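Local coordinates for SidF, inhibitor of growth family, member 3 (Legionella pneumophila subsp. pneumophila, PDB 4FYE), which acts as a phosphoinositide phosphatase, probably removing the 3-phosphate of phosphatidylinositol 3,4,5-trisphosphate, at residues A[357-362]-A[413-418]; A[446-451]-A[638-643]; A[270-275]-A[374-379]; A[205-210]-A[244-249]; A[486-491]-A[544-549]. The protein carries 1 engineered substitution. One frame throughout, in Å; residues are numbered along the deposited sequence.

From the N terminus, contact 4 closes first, pairing strands 199-206 and 247-254 of the six-stranded sheet across an intervening 33 residues. Contact 3 opens at 270-275, in the loop after strand 260-268, and closes on helix 373-387; contact 1 opens at 357-362 before that closure and ends at 413-418, so the two cross. Contact 1 joins neighbouring parallel strands of the four-stranded sheet. Contact 2 opens next, on helix 438-458, and closes at 638-643, at the start of strand 641-645 of that same sheet. Contact 5 is nested within its long, largely helical loop and pairs two helices remote from contact 4, centres about 35 Å apart.

Contact 1 of 5, residues A[357-362]-A[413-418]; sequences CYTQVV and RMSSWG
Q360 bonds across this parallel strand pair with both backbone and side chain; the short axes run 4.7 Å apart, 7° from exactly parallel. Its CB lies 3.7 Å above the plane of the Y358 ring, offset toward the rim, and also meets S415 O. CG is anti to the backbone N (chi1 -170°) and comes within 4.2 Å of S416 OG. The extended chain sets CD 3.8 Å from M414 CE. OE1 accepts a 2.8 Å hydrogen bond from S416 OG in the plane of its own amide, on a lone pair. M414 CE also packs on Y358 CE2 at 3.7 Å, while M414 SD makes an oblique Met-aromatic contact, 5.2 Å from the ring centroid. NE2 of Q360 hydrogen-bonds to Q376 O and only weakly to Y358 OH. Four backbone bonds, from Y358 N-R413 O to W417 N-Q360 O, hold the register. On the Y358, Q360 and M414 face lies helix 373-387; T359 on the other side meets helices 626-637 and 652-668, and S415 helix 438-458.

Contact 2 of 5, residues A[446-451]-A[638-643]; sequences NQMTDD and LDYANT
L638 opens the turn out of helix 626-637, which ends in a Schellman motif and leads into strand 641-645 of the four-stranded sheet. Its CD1 meets D451 CB at 3.9 Å and, more loosely, M448 CE at 4.4 Å, while its CB sits 3.7 Å above one face of the Y640 ring, offset toward the rim. D639, at positive phi (60°), is the C-prime residue of the motif, with Y640 N bonded back to S635 O; the carboxylate of D639 (OD1) forms a salt bridge with R312. Y640 then carries the polar part of the contact. Its OH donates a very short 2.5 Å hydrogen bond to D451 OD2, arriving from 50° out of the carboxylate plane, and ring and carboxylate are turned 85° apart. The other oxygen, D451 OD1, has a salt bridge to R413, which would be expected to favour the ionised acid. From A641 the chain continues as a strand beside strand 353-360. At the edge of the tyrosine ring, M448 SD lies 4.2 Å from Y640 CE2.

Contact 3 of 5, residues A[270-275]-A[374-379]; sequences PGARMP and KEQFEY
A Met-aromatic contact joins the irregular loop after strand 260-268 to helix 373-387. M274 supplies it: SD lies 5.2 Å from the centroid of the Y379 ring, 48° off the ring normal, so the approach is oblique, and the two side chains cross at about a right angle. Placing CG between the backbone N and the carbonyl carbon (chi1 53°) and bending at chi3 (89°) turns the terminal methyl onto the helix. Apolar packing continues from CE to Q376 CA at 3.8 Å, while A272 CB faces the end of the Q376 side chain. E375 CB covers one face of the Y379 ring, 3.9 Å above its centre. No hydrogen bond spans the two segments. The charged groups find partners away from this interface: R273 forms a salt bridge with E356 and a cation-pi contact with Y358, both of strand 353-360, and P270 CG lies against one face of its guanidinium, offset toward the rim. Within the helix, K374 NZ makes a 3.0 Å salt bridge to the syn lone pair of E378 OE2.

Contact 4 of 5, residues A[205-210]-A[244-249]; sequences IPCGRY and SSMARM
Three backbone hydrogen bonds make the tight half of this antiparallel pairing of strands 199-206 and 247-254, neighbours in the mixed six-stranded sheet. I205 and R248 form a hydrogen-bonded pair: R248 N reaches I205 O at 2.6 Å and 175°, and I205 N reaches R248 O at 2.8 Å, both in the plane of the accepting carbonyl. Next to it, P206 and A247 are a non-hydrogen-bonded pair whose CA atoms are only 4.2 Å apart; in such a pair the nitrogen faces away from the partner strand, so the missing N-H of P206 costs no bond here. The third bond, C207 N to M246 O, is longer at 3.0 Å, and the donor stands above the carbonyl plane. I205 O is also flanked by A247 CB and R248 CB, each 3.5 Å away.

Beyond C207 the segments part. C207 SG packs on M246 CG at 3.9 Å, and then G208, at phi 110°, turns the chain out to the exposed R209 and Y210. On the other segment, S244 is exposed and S245 poorly ordered. R248 bends away from the strand pair to salt bridges with D265 and D311. Strand 247-254 is bonded on its far edge to strand 260-268 through A247 with S268 and M249 with S266, while I205 touches helix 9-16 and C207 and M246 touch helix 284-311.

Contact 5 of 5, residues A[486-491]-A[544-549]; sequences QQITEK and SAIYEL
The short helical segments run antiparallel, 9.8 Å apart at closest approach with a signed crossing angle of -162°, and the nearest CA atoms, those of I488 and I546, are 5.9 Å apart. No hydrogen bond links them. I488 and L549 slide past each other in opposite directions, so that I488 CG1 meets L549 CB at 3.7 Å, while L549 CD1 turns to Q487 CB at 4.0 Å. The branched methyls I488 CG2 and I546 CG2 meet more loosely, at 4.3 Å. These residues lie in a predicted coiled coil, and the geometry is that of an antiparallel helical hairpin formed by helices 482-514 and 522-583. K491 crosses I546 obliquely: with CG anti to the backbone N (chi1 -156°), its CD touches I546 CG1 at 3.7 Å. The bend at chi3 brings CE to A545 CB at 3.5 Å, and that at chi4 turns NZ along the same methyl. Y547 is turned away from this interface, and its OH is hydrogen-bonded to Q440 OE1 of helix 438-458.

Contact 1 of 5, residues A[357-362]-A[413-418]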
# COMPACT_ATOMS: atom_id res chain seq x y z
N CYS A 357 -5.03 -8.79 -4.13
CA CYS A 357 -4.40 -8.40 -5.40
C CYS A 357 -3.17 -7.51 -5.10
O CYS A 357 -3.28 -6.34 -4.72
CB CYS A 357 -5.40 -7.65 -6.30
SG CYS A 357 -4.64 -7.01 -7.85
N TYR A 358 -1.99 -8.08 -5.25
CA TYR A 358 -0.78 -7.36 -4.89
C TYR A 358 -0.22 -6.74 -6.17
O TYR A 358 0.29 -7.43 -7.01
CB TYR A 358 0.17 -8.35 -4.18
CG TYR A 358 1.52 -7.79 -3.86
CD1 TYR A 358 1.68 -6.48 -3.42
CD2 TYR A 358 2.65 -8.59 -3.94
CE1 TYR A 358 2.94 -5.98 -3.12
CE2 TYR A 358 3.90 -8.08 -3.68
CZ TYR A 358 4.06 -6.78 -3.28
OH TYR A 358 5.33 -6.30 -2.99
N THR A 359 -0.35 -5.44 -6.39
CA THR A 359 0.35 -4.91 -7.58
C THR A 359 1.73 -4.40 -7.17
O THR A 359 1.89 -3.31 -6.64
CB THR A 359 -0.46 -3.85 -8.32
OG1 THR A 359 -0.90 -2.94 -7.37
CG2 THR A 359 -1.76 -4.49 -8.99
N GLN A 360 2.74 -5.23 -7.39
CA GLN A 360 4.10 -4.87 -7.01
C GLN A 360 4.72 -4.02 -8.12
O GLN A 360 4.35 -4.15 -9.32
CB GLN A 360 4.89 -6.16 -6.84
CG GLN A 360 6.25 -6.02 -6.23
CD GLN A 360 6.99 -7.36 -6.21
OE1 GLN A 360 7.11 -8.07 -7.25
NE2 GLN A 360 7.51 -7.72 -5.03
N VAL A 361 5.71 -3.22 -7.75
CA VAL A 361 6.21 -2.17 -8.60
C VAL A 361 7.78 -1.99 -8.55
O VAL A 361 8.34 -1.08 -9.10
CB VAL A 361 5.33 -0.95 -8.26
CG1 VAL A 361 6.08 0.14 -7.59
CG2 VAL A 361 4.44 -0.55 -9.42
N VAL A 362 8.45 -2.91 -7.89
CA VAL A 362 9.90 -3.25 -7.93
C VAL A 362 10.39 -3.68 -9.34
O VAL A 362 9.61 -3.95 -10.20
CB VAL A 362 9.99 -4.43 -6.92
CG1 VAL A 362 10.65 -5.68 -7.46
CG2 VAL A 362 10.33 -4.01 -5.48
N ARG A 413 -3.69 -12.85 -6.32
CA ARG A 413 -3.42 -12.34 -7.62
C ARG A 413 -2.22 -11.39 -7.45
O ARG A 413 -2.24 -10.45 -6.64
CB ARG A 413 -4.63 -11.59 -8.20
CG ARG A 413 -6.00 -12.24 -8.12
CD ARG A 413 -6.10 -13.07 -9.33
NE ARG A 413 -7.42 -13.58 -9.55
CZ ARG A 413 -7.77 -14.82 -9.22
NH1 ARG A 413 -6.88 -15.60 -8.62
NH2 ARG A 413 -9.00 -15.27 -9.49
N MET A 414 -1.18 -11.63 -8.22
CA MET A 414 -0.00 -10.90 -8.03
C MET A 414 0.50 -10.49 -9.36
O MET A 414 0.58 -11.35 -10.24
CB MET A 414 1.05 -11.73 -7.35
CG MET A 414 2.28 -10.84 -7.28
SD MET A 414 3.53 -11.64 -6.35
CE MET A 414 4.87 -10.51 -6.34
N SER A 415 0.84 -9.20 -9.51
CA SER A 415 1.55 -8.70 -10.72
C SER A 415 2.83 -7.98 -10.37
O SER A 415 3.00 -7.51 -9.28
CB SER A 415 0.66 -7.78 -11.57
OG SER A 415 0.21 -6.64 -10.84
N SER A 416 3.77 -7.87 -11.29
CA SER A 416 4.98 -7.19 -10.93
C SER A 416 5.51 -6.48 -12.14
O SER A 416 6.13 -7.09 -13.00
CB SER A 416 5.96 -8.19 -10.41
OG SER A 416 7.12 -7.51 -10.01
N TRP A 417 5.25 -5.17 -12.23
CA TRP A 417 5.73 -4.45 -13.40
C TRP A 417 6.42 -3.24 -12.91
O TRP A 417 5.79 -2.38 -12.25
CB TRP A 417 4.58 -3.96 -14.25
CG TRP A 417 3.88 -4.95 -15.11
CD1 TRP A 417 4.37 -5.57 -16.28
CD2 TRP A 417 2.49 -5.39 -14.99
NE1 TRP A 417 3.40 -6.39 -16.83
CE2 TRP A 417 2.25 -6.31 -16.12
CE3 TRP A 417 1.48 -5.14 -14.11
CZ2 TRP A 417 1.04 -6.94 -16.31
CZ3 TRP A 417 0.25 -5.77 -14.30
CH2 TRP A 417 0.04 -6.66 -15.36
N GLY A 418 7.70 -3.12 -13.31
CA GLY A 418 8.62 -2.15 -12.72
C GLY A 418 8.32 -0.71 -13.08
O GLY A 418 7.62 -0.43 -14.09
O HOH W 1 2.17 -4.31 -10.58

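Contact 2 of 5, residues A[446-451]-A[638-643]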
# COMPACT_ATOMS: atom_id res chain seq x y z
N ASN A 446 -4.46 -13.12 -17.39
CA ASN A 446 -5.53 -14.11 -17.64
C ASN A 446 -6.50 -14.22 -16.44
O ASN A 446 -7.73 -14.23 -16.59
CB ASN A 446 -4.94 -15.48 -17.91
CG ASN A 446 -4.27 -15.58 -19.24
OD1 ASN A 446 -4.66 -14.92 -20.21
ND2 ASN A 446 -3.25 -16.46 -19.30
N GLN A 447 -5.95 -14.28 -15.24
CA GLN A 447 -6.81 -14.43 -14.06
C GLN A 447 -7.80 -13.30 -13.97
O GLN A 447 -9.00 -13.54 -13.84
CB GLN A 447 -5.98 -14.45 -12.81
CG GLN A 447 -4.96 -15.56 -12.79
CD GLN A 447 -4.10 -15.55 -11.55
OE1 GLN A 447 -3.48 -14.55 -11.20
NE2 GLN A 447 -4.06 -16.68 -10.86
N MET A 448 -7.30 -12.08 -14.08
CA MET A 448 -8.08 -10.87 -13.84
C MET A 448 -9.05 -10.74 -14.97
O MET A 448 -10.17 -10.28 -14.79
CB MET A 448 -7.16 -9.62 -13.80
CG MET A 448 -6.20 -9.56 -12.62
SD MET A 448 -7.11 -9.38 -11.07
CE MET A 448 -7.56 -7.63 -11.08
N THR A 449 -8.64 -11.12 -16.16
CA THR A 449 -9.58 -11.06 -17.21
C THR A 449 -10.68 -12.14 -17.04
O THR A 449 -11.86 -11.82 -17.18
CB THR A 449 -8.96 -10.94 -18.65
OG1 THR A 449 -9.63 -11.83 -19.52
CG2 THR A 449 -7.46 -11.23 -18.72
N ASP A 450 -10.34 -13.38 -16.69
CA ASP A 450 -11.37 -14.41 -16.38
C ASP A 450 -12.34 -13.93 -15.24
O ASP A 450 -13.57 -14.02 -15.39
CB ASP A 450 -10.73 -15.81 -16.10
CG ASP A 450 -10.08 -16.48 -17.40
OD1 ASP A 450 -10.80 -16.68 -18.41
OD2 ASP A 450 -8.86 -16.85 -17.42
N ASP A 451 -11.79 -13.34 -14.16
CA ASP A 451 -12.63 -12.78 -13.07
C ASP A 451 -13.57 -11.74 -13.60
O ASP A 451 -14.69 -11.62 -13.12
CB ASP A 451 -11.81 -12.10 -11.98
CG ASP A 451 -10.87 -13.01 -11.29
OD1 ASP A 451 -10.79 -14.20 -11.68
OD2 ASP A 451 -10.19 -12.56 -10.37
N LEU A 638 -13.54 -5.26 -8.50
CA LEU A 638 -13.99 -6.63 -8.20
C LEU A 638 -14.05 -6.83 -6.72
O LEU A 638 -14.19 -7.94 -6.26
CB LEU A 638 -13.00 -7.63 -8.75
CG LEU A 638 -13.02 -7.55 -10.26
CD1 LEU A 638 -11.87 -8.35 -10.88
CD2 LEU A 638 -14.37 -8.06 -10.75
N ASP A 639 -13.85 -5.75 -5.98
CA ASP A 639 -13.88 -5.76 -4.54
C ASP A 639 -12.87 -6.69 -3.86
O ASP A 639 -13.20 -7.33 -2.86
CB ASP A 639 -15.31 -6.07 -4.04
CG ASP A 639 -15.47 -5.77 -2.55
OD1 ASP A 639 -14.96 -4.72 -2.02
OD2 ASP A 639 -16.11 -6.60 -1.91
N TYR A 640 -11.66 -6.79 -4.42
CA TYR A 640 -10.48 -7.39 -3.75
C TYR A 640 -9.81 -6.39 -2.79
O TYR A 640 -10.12 -5.20 -2.81
CB TYR A 640 -9.44 -7.85 -4.78
CG TYR A 640 -10.00 -8.82 -5.78
CD1 TYR A 640 -11.18 -9.51 -5.52
CD2 TYR A 640 -9.35 -9.07 -6.99
CE1 TYR A 640 -11.73 -10.43 -6.46
CE2 TYR A 640 -9.88 -9.97 -7.95
CZ TYR A 640 -11.05 -10.67 -7.67
OH TYR A 640 -11.58 -11.58 -8.58
N ALA A 641 -8.97 -6.88 -1.89
CA ALA A 641 -8.14 -6.04 -1.10
C ALA A 641 -6.84 -5.72 -1.90
O ALA A 641 -6.04 -6.63 -2.12
CB ALA A 641 -7.80 -6.75 0.19
N ASN A 642 -6.63 -4.49 -2.37
CA ASN A 642 -5.39 -4.17 -3.13
C ASN A 642 -4.18 -3.76 -2.23
O ASN A 642 -4.22 -2.71 -1.54
CB ASN A 642 -5.69 -3.15 -4.25
CG ASN A 642 -4.41 -2.53 -4.86
OD1 ASN A 642 -4.14 -1.34 -4.65
ND2 ASN A 642 -3.59 -3.34 -5.52
N THR A 643 -3.16 -4.61 -2.18
CA THR A 643 -1.86 -4.32 -1.51
C THR A 643 -0.82 -3.89 -2.59
O THR A 643 -0.91 -4.31 -3.75
CB THR A 643 -1.29 -5.57 -0.80
OG1 THR A 643 -1.16 -6.66 -1.77
CG2 THR A 643 -2.27 -6.09 0.32

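Contact 3 of 5, residues A[270-275]-A[374-379]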
# COMPACT_ATOMS: atom_id res chain seq x y z
N PRO A 270 1.67 -4.08 2.36
CA PRO A 270 2.87 -4.02 3.18
C PRO A 270 4.11 -3.86 2.32
O PRO A 270 4.09 -4.11 1.13
CB PRO A 270 2.89 -5.39 3.85
CG PRO A 270 2.26 -6.28 2.85
CD PRO A 270 1.28 -5.46 2.06
N GLY A 271 5.19 -3.45 2.96
CA GLY A 271 6.44 -3.25 2.26
C GLY A 271 6.92 -4.67 2.13
O GLY A 271 6.11 -5.58 2.20
N ALA A 272 8.20 -4.90 1.89
CA ALA A 272 8.62 -6.26 1.68
C ALA A 272 8.18 -7.08 2.88
O ALA A 272 8.30 -6.66 4.03
CB ALA A 272 10.12 -6.34 1.50
N ARG A 273 7.64 -8.26 2.59
CA ARG A 273 7.07 -9.14 3.58
C ARG A 273 8.20 -9.92 4.16
O ARG A 273 8.02 -10.77 5.02
CB ARG A 273 6.12 -10.12 2.92
CG ARG A 273 4.71 -9.63 2.77
CD ARG A 273 4.08 -10.22 1.53
NE ARG A 273 3.50 -9.19 0.71
CZ ARG A 273 2.24 -9.18 0.32
NH1 ARG A 273 1.44 -10.17 0.67
NH2 ARG A 273 1.79 -8.20 -0.43
N MET A 274 9.38 -9.65 3.64
CA MET A 274 10.50 -10.42 3.98
C MET A 274 11.53 -9.51 4.49
O MET A 274 11.65 -8.40 4.01
CB MET A 274 10.98 -11.12 2.76
CG MET A 274 11.21 -10.18 1.64
SD MET A 274 12.47 -11.05 0.69
CE MET A 274 11.32 -11.98 -0.30
N PRO A 275 12.28 -9.99 5.48
CA PRO A 275 13.34 -9.15 6.00
C PRO A 275 14.53 -9.14 5.02
O PRO A 275 15.45 -9.96 5.09
CB PRO A 275 13.67 -9.79 7.35
CG PRO A 275 12.97 -11.14 7.37
CD PRO A 275 12.29 -11.34 6.06
N LYS A 374 14.83 -9.41 -6.85
CA LYS A 374 14.42 -10.66 -7.47
C LYS A 374 13.69 -11.53 -6.46
O LYS A 374 12.61 -12.07 -6.77
CB LYS A 374 15.56 -11.37 -8.23
CG LYS A 374 15.26 -12.83 -8.63
CD LYS A 374 15.63 -13.15 -10.08
CE LYS A 374 16.49 -14.41 -10.26
NZ LYS A 374 15.85 -15.75 -9.99
N GLU A 375 14.22 -11.63 -5.24
CA GLU A 375 13.53 -12.40 -4.18
C GLU A 375 12.23 -11.73 -3.76
O GLU A 375 11.22 -12.41 -3.55
CB GLU A 375 14.43 -12.63 -2.97
CG GLU A 375 15.55 -13.63 -3.24
CD GLU A 375 16.69 -13.05 -4.13
OE1 GLU A 375 17.18 -11.90 -3.93
OE2 GLU A 375 17.12 -13.78 -5.04
N GLN A 376 12.23 -10.41 -3.70
CA GLN A 376 11.01 -9.68 -3.28
C GLN A 376 9.90 -10.03 -4.20
O GLN A 376 8.72 -10.01 -3.81
CB GLN A 376 11.19 -8.17 -3.32
CG GLN A 376 12.24 -7.66 -2.36
CD GLN A 376 12.41 -6.15 -2.47
OE1 GLN A 376 13.54 -5.61 -2.52
NE2 GLN A 376 11.30 -5.48 -2.52
N PHE A 377 10.27 -10.38 -5.42
CA PHE A 377 9.27 -10.84 -6.36
C PHE A 377 9.04 -12.31 -6.08
O PHE A 377 7.93 -12.73 -5.78
CB PHE A 377 9.69 -10.59 -7.83
CG PHE A 377 8.94 -11.45 -8.81
CD1 PHE A 377 7.60 -11.22 -9.06
CD2 PHE A 377 9.57 -12.49 -9.46
CE1 PHE A 377 6.90 -12.00 -9.97
CE2 PHE A 377 8.87 -13.30 -10.36
CZ PHE A 377 7.53 -13.05 -10.62
N GLU A 378 10.12 -13.07 -6.15
CA GLU A 378 10.01 -14.52 -6.14
C GLU A 378 9.43 -15.15 -4.86
O GLU A 378 8.54 -15.99 -4.96
CB GLU A 378 11.31 -15.17 -6.55
CG GLU A 378 11.19 -15.77 -7.92
CD GLU A 378 12.52 -16.23 -8.50
OE1 GLU A 378 13.20 -17.11 -7.88
OE2 GLU A 378 12.88 -15.74 -9.59
N TYR A 379 9.85 -14.69 -3.69
CA TYR A 379 9.39 -15.28 -2.43
C TYR A 379 7.94 -14.95 -2.13
O TYR A 379 7.23 -15.75 -1.50
CB TYR A 379 10.24 -14.79 -1.29
CG TYR A 379 11.65 -15.33 -1.27
CD1 TYR A 379 12.20 -15.93 -2.41
CD2 TYR A 379 12.43 -15.26 -0.13
CE1 TYR A 379 13.49 -16.45 -2.40
CE2 TYR A 379 13.73 -15.72 -0.15
CZ TYR A 379 14.22 -16.32 -1.28
OH TYR A 379 15.44 -16.82 -1.28

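Contact 4 of 5, residues A[205-210]-A[244-249]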
# COMPACT_ATOMS: atom_id res chain seq x y z
N ILE A 205 -4.40 4.87 7.93
CA ILE A 205 -4.66 4.38 9.23
C ILE A 205 -3.75 3.18 9.37
O ILE A 205 -3.79 2.28 8.58
CB ILE A 205 -6.10 3.96 9.40
CG1 ILE A 205 -7.06 5.12 9.12
CG2 ILE A 205 -6.34 3.45 10.83
CD1 ILE A 205 -8.47 4.57 8.84
N PRO A 206 -2.89 3.19 10.37
CA PRO A 206 -1.95 2.09 10.53
C PRO A 206 -2.73 0.82 10.85
O PRO A 206 -3.60 0.81 11.70
CB PRO A 206 -1.19 2.45 11.78
CG PRO A 206 -1.57 3.85 12.14
CD PRO A 206 -2.90 4.11 11.53
N CYS A 207 -2.37 -0.27 10.23
CA CYS A 207 -3.02 -1.46 10.63
C CYS A 207 -2.00 -2.51 10.77
O CYS A 207 -0.83 -2.29 10.48
CB CYS A 207 -4.03 -1.86 9.55
SG CYS A 207 -3.20 -2.04 7.99
N GLY A 208 -2.48 -3.69 11.15
CA GLY A 208 -1.66 -4.86 11.27
C GLY A 208 -1.54 -5.17 12.74
O GLY A 208 -1.50 -4.25 13.58
N ARG A 209 -1.45 -6.46 13.03
CA ARG A 209 -1.44 -6.97 14.35
C ARG A 209 -0.80 -8.34 14.21
O ARG A 209 -0.96 -9.02 13.20
CB ARG A 209 -2.88 -7.03 14.84
CG ARG A 209 -3.10 -7.76 16.12
CD ARG A 209 -4.55 -7.73 16.52
NE ARG A 209 -4.70 -7.78 17.97
CZ ARG A 209 -4.80 -6.70 18.75
NH1 ARG A 209 -4.76 -5.47 18.22
NH2 ARG A 209 -4.95 -6.85 20.07
N TYR A 210 -0.01 -8.75 15.20
CA TYR A 210 0.70 -10.02 15.09
C TYR A 210 -0.22 -11.24 15.10
O TYR A 210 -1.19 -11.28 15.86
CB TYR A 210 1.67 -10.14 16.25
CG TYR A 210 2.87 -9.26 16.15
CD1 TYR A 210 3.65 -9.24 15.00
CD2 TYR A 210 3.27 -8.47 17.23
CE1 TYR A 210 4.79 -8.43 14.91
CE2 TYR A 210 4.41 -7.65 17.17
CZ TYR A 210 5.17 -7.65 16.02
OH TYR A 210 6.29 -6.84 15.95
N SER A 244 5.68 -4.39 8.14
CA SER A 244 5.72 -3.00 8.52
C SER A 244 5.43 -2.11 7.34
O SER A 244 5.37 -2.55 6.17
CB SER A 244 7.00 -2.58 9.33
OG SER A 244 8.21 -2.76 8.60
N SER A 245 5.20 -0.85 7.71
CA SER A 245 4.68 0.17 6.83
C SER A 245 3.30 -0.26 6.24
O SER A 245 2.97 0.14 5.11
CB SER A 245 5.76 0.55 5.77
OG SER A 245 5.22 1.02 4.54
N MET A 246 2.50 -1.06 6.98
CA MET A 246 1.14 -1.38 6.49
C MET A 246 0.13 -0.43 7.01
O MET A 246 -0.08 -0.31 8.22
CB MET A 246 0.67 -2.81 6.76
CG MET A 246 -0.29 -3.31 5.71
SD MET A 246 -0.57 -5.08 5.80
CE MET A 246 -1.98 -5.17 4.69
N ALA A 247 -0.52 0.25 6.10
CA ALA A 247 -1.58 1.14 6.49
C ALA A 247 -2.80 0.94 5.60
O ALA A 247 -2.68 0.53 4.42
CB ALA A 247 -1.08 2.60 6.36
N ARG A 248 -3.94 1.29 6.14
CA ARG A 248 -5.19 1.19 5.46
C ARG A 248 -5.35 2.59 4.86
O ARG A 248 -5.25 3.62 5.57
CB ARG A 248 -6.30 0.93 6.49
CG ARG A 248 -7.71 0.93 5.90
CD ARG A 248 -7.97 -0.47 5.23
NE ARG A 248 -9.37 -0.55 4.92
CZ ARG A 248 -10.29 -0.94 5.80
NH1 ARG A 248 -9.91 -1.37 6.99
NH2 ARG A 248 -11.58 -0.91 5.47
N MET A 249 -5.61 2.62 3.58
CA MET A 249 -5.74 3.87 2.84
C MET A 249 -7.21 4.10 2.46
O MET A 249 -7.83 3.30 1.75
CB MET A 249 -4.90 3.81 1.59
CG MET A 249 -5.01 5.03 0.72
SD MET A 249 -3.55 5.12 -0.38
CE MET A 249 -4.21 4.12 -1.69

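Contact 5 of 5, residues A[486-491]-A[544-549]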
# COMPACT_ATOMS: atom_id res chain seq x y z
N GLN A 486 -9.83 -25.19 -18.39
CA GLN A 486 -10.14 -26.48 -17.76
C GLN A 486 -8.87 -27.24 -17.34
O GLN A 486 -8.75 -27.72 -16.20
CB GLN A 486 -10.94 -27.36 -18.75
CG GLN A 486 -11.73 -28.48 -18.11
CD GLN A 486 -12.86 -27.95 -17.23
OE1 GLN A 486 -14.02 -28.06 -17.60
NE2 GLN A 486 -12.51 -27.34 -16.08
N GLN A 487 -7.94 -27.33 -18.28
CA GLN A 487 -6.65 -27.98 -18.07
C GLN A 487 -5.80 -27.33 -16.96
O GLN A 487 -4.93 -27.99 -16.37
CB GLN A 487 -5.88 -27.92 -19.39
CG GLN A 487 -6.49 -28.71 -20.56
CD GLN A 487 -5.44 -28.95 -21.65
OE1 GLN A 487 -5.72 -28.78 -22.85
NE2 GLN A 487 -4.22 -29.33 -21.24
N ILE A 488 -6.04 -26.03 -16.69
CA ILE A 488 -5.30 -25.29 -15.66
C ILE A 488 -5.92 -25.51 -14.29
O ILE A 488 -5.23 -25.84 -13.30
CB ILE A 488 -5.26 -23.76 -15.97
CG1 ILE A 488 -4.31 -23.43 -17.14
CG2 ILE A 488 -4.85 -22.94 -14.73
CD1 ILE A 488 -4.32 -21.94 -17.52
N THR A 489 -7.23 -25.31 -14.21
CA THR A 489 -7.91 -25.43 -12.94
C THR A 489 -7.86 -26.87 -12.44
O THR A 489 -7.72 -27.09 -11.24
CB THR A 489 -9.32 -24.83 -12.98
OG1 THR A 489 -9.75 -24.80 -14.34
CG2 THR A 489 -9.25 -23.38 -12.45
N GLU A 490 -7.87 -27.82 -13.37
CA GLU A 490 -7.49 -29.21 -13.03
C GLU A 490 -6.07 -29.28 -12.43
O GLU A 490 -5.89 -29.79 -11.30
CB GLU A 490 -7.65 -30.20 -14.21
CG GLU A 490 -9.09 -30.51 -14.59
CD GLU A 490 -9.19 -31.28 -15.91
OE1 GLU A 490 -8.60 -30.84 -16.93
OE2 GLU A 490 -9.87 -32.33 -15.94
N LYS A 491 -5.05 -28.76 -13.12
CA LYS A 491 -3.72 -28.86 -12.50
C LYS A 491 -3.51 -28.05 -11.23
O LYS A 491 -2.75 -28.48 -10.35
CB LYS A 491 -2.55 -28.69 -13.45
CG LYS A 491 -1.31 -29.38 -12.87
CD LYS A 491 0.01 -28.84 -13.42
CE LYS A 491 0.20 -29.09 -14.92
NZ LYS A 491 0.65 -30.48 -15.30
N SER A 544 5.51 -24.60 -13.59
CA SER A 544 5.93 -24.55 -15.01
C SER A 544 4.88 -24.92 -16.05
O SER A 544 4.70 -24.18 -17.01
CB SER A 544 7.15 -25.42 -15.25
OG SER A 544 8.29 -24.79 -14.73
N ALA A 545 4.20 -26.05 -15.88
CA ALA A 545 3.31 -26.51 -16.93
C ALA A 545 2.07 -25.63 -17.01
O ALA A 545 1.54 -25.35 -18.09
CB ALA A 545 2.94 -27.99 -16.75
N ILE A 546 1.62 -25.18 -15.83
CA ILE A 546 0.54 -24.18 -15.67
C ILE A 546 0.88 -22.87 -16.39
O ILE A 546 0.07 -22.33 -17.16
CB ILE A 546 0.26 -23.93 -14.18
CG1 ILE A 546 -0.38 -25.18 -13.59
CG2 ILE A 546 -0.64 -22.72 -13.98
CD1 ILE A 546 -0.54 -25.18 -12.09
N TYR A 547 2.09 -22.36 -16.15
CA TYR A 547 2.55 -21.22 -16.91
C TYR A 547 2.47 -21.47 -18.43
O TYR A 547 1.96 -20.62 -19.18
CB TYR A 547 3.97 -20.85 -16.50
CG TYR A 547 4.02 -20.10 -15.20
CD1 TYR A 547 3.14 -19.05 -14.95
CD2 TYR A 547 4.99 -20.40 -14.22
CE1 TYR A 547 3.19 -18.34 -13.76
CE2 TYR A 547 5.06 -19.69 -13.02
CZ TYR A 547 4.16 -18.66 -12.79
OH TYR A 547 4.18 -17.92 -11.59
N GLU A 548 2.93 -22.67 -18.85
CA GLU A 548 3.03 -23.03 -20.28
C GLU A 548 1.65 -22.87 -20.89
O GLU A 548 1.50 -22.39 -22.02
CB GLU A 548 3.51 -24.49 -20.47
CG GLU A 548 5.02 -24.72 -20.53
CD GLU A 548 5.57 -24.94 -21.95
OE1 GLU A 548 5.38 -26.05 -22.52
OE2 GLU A 548 6.22 -24.01 -22.49
N LEU A 549 0.64 -23.24 -20.10
CA LEU A 549 -0.75 -23.17 -20.54
C LEU A 549 -1.24 -21.72 -20.62
O LEU A 549 -1.86 -21.31 -21.63
CB LEU A 549 -1.62 -24.02 -19.62
CG LEU A 549 -1.39 -25.53 -19.80
CD1 LEU A 549 -2.19 -26.37 -18.80
CD2 LEU A 549 -1.71 -25.94 -21.23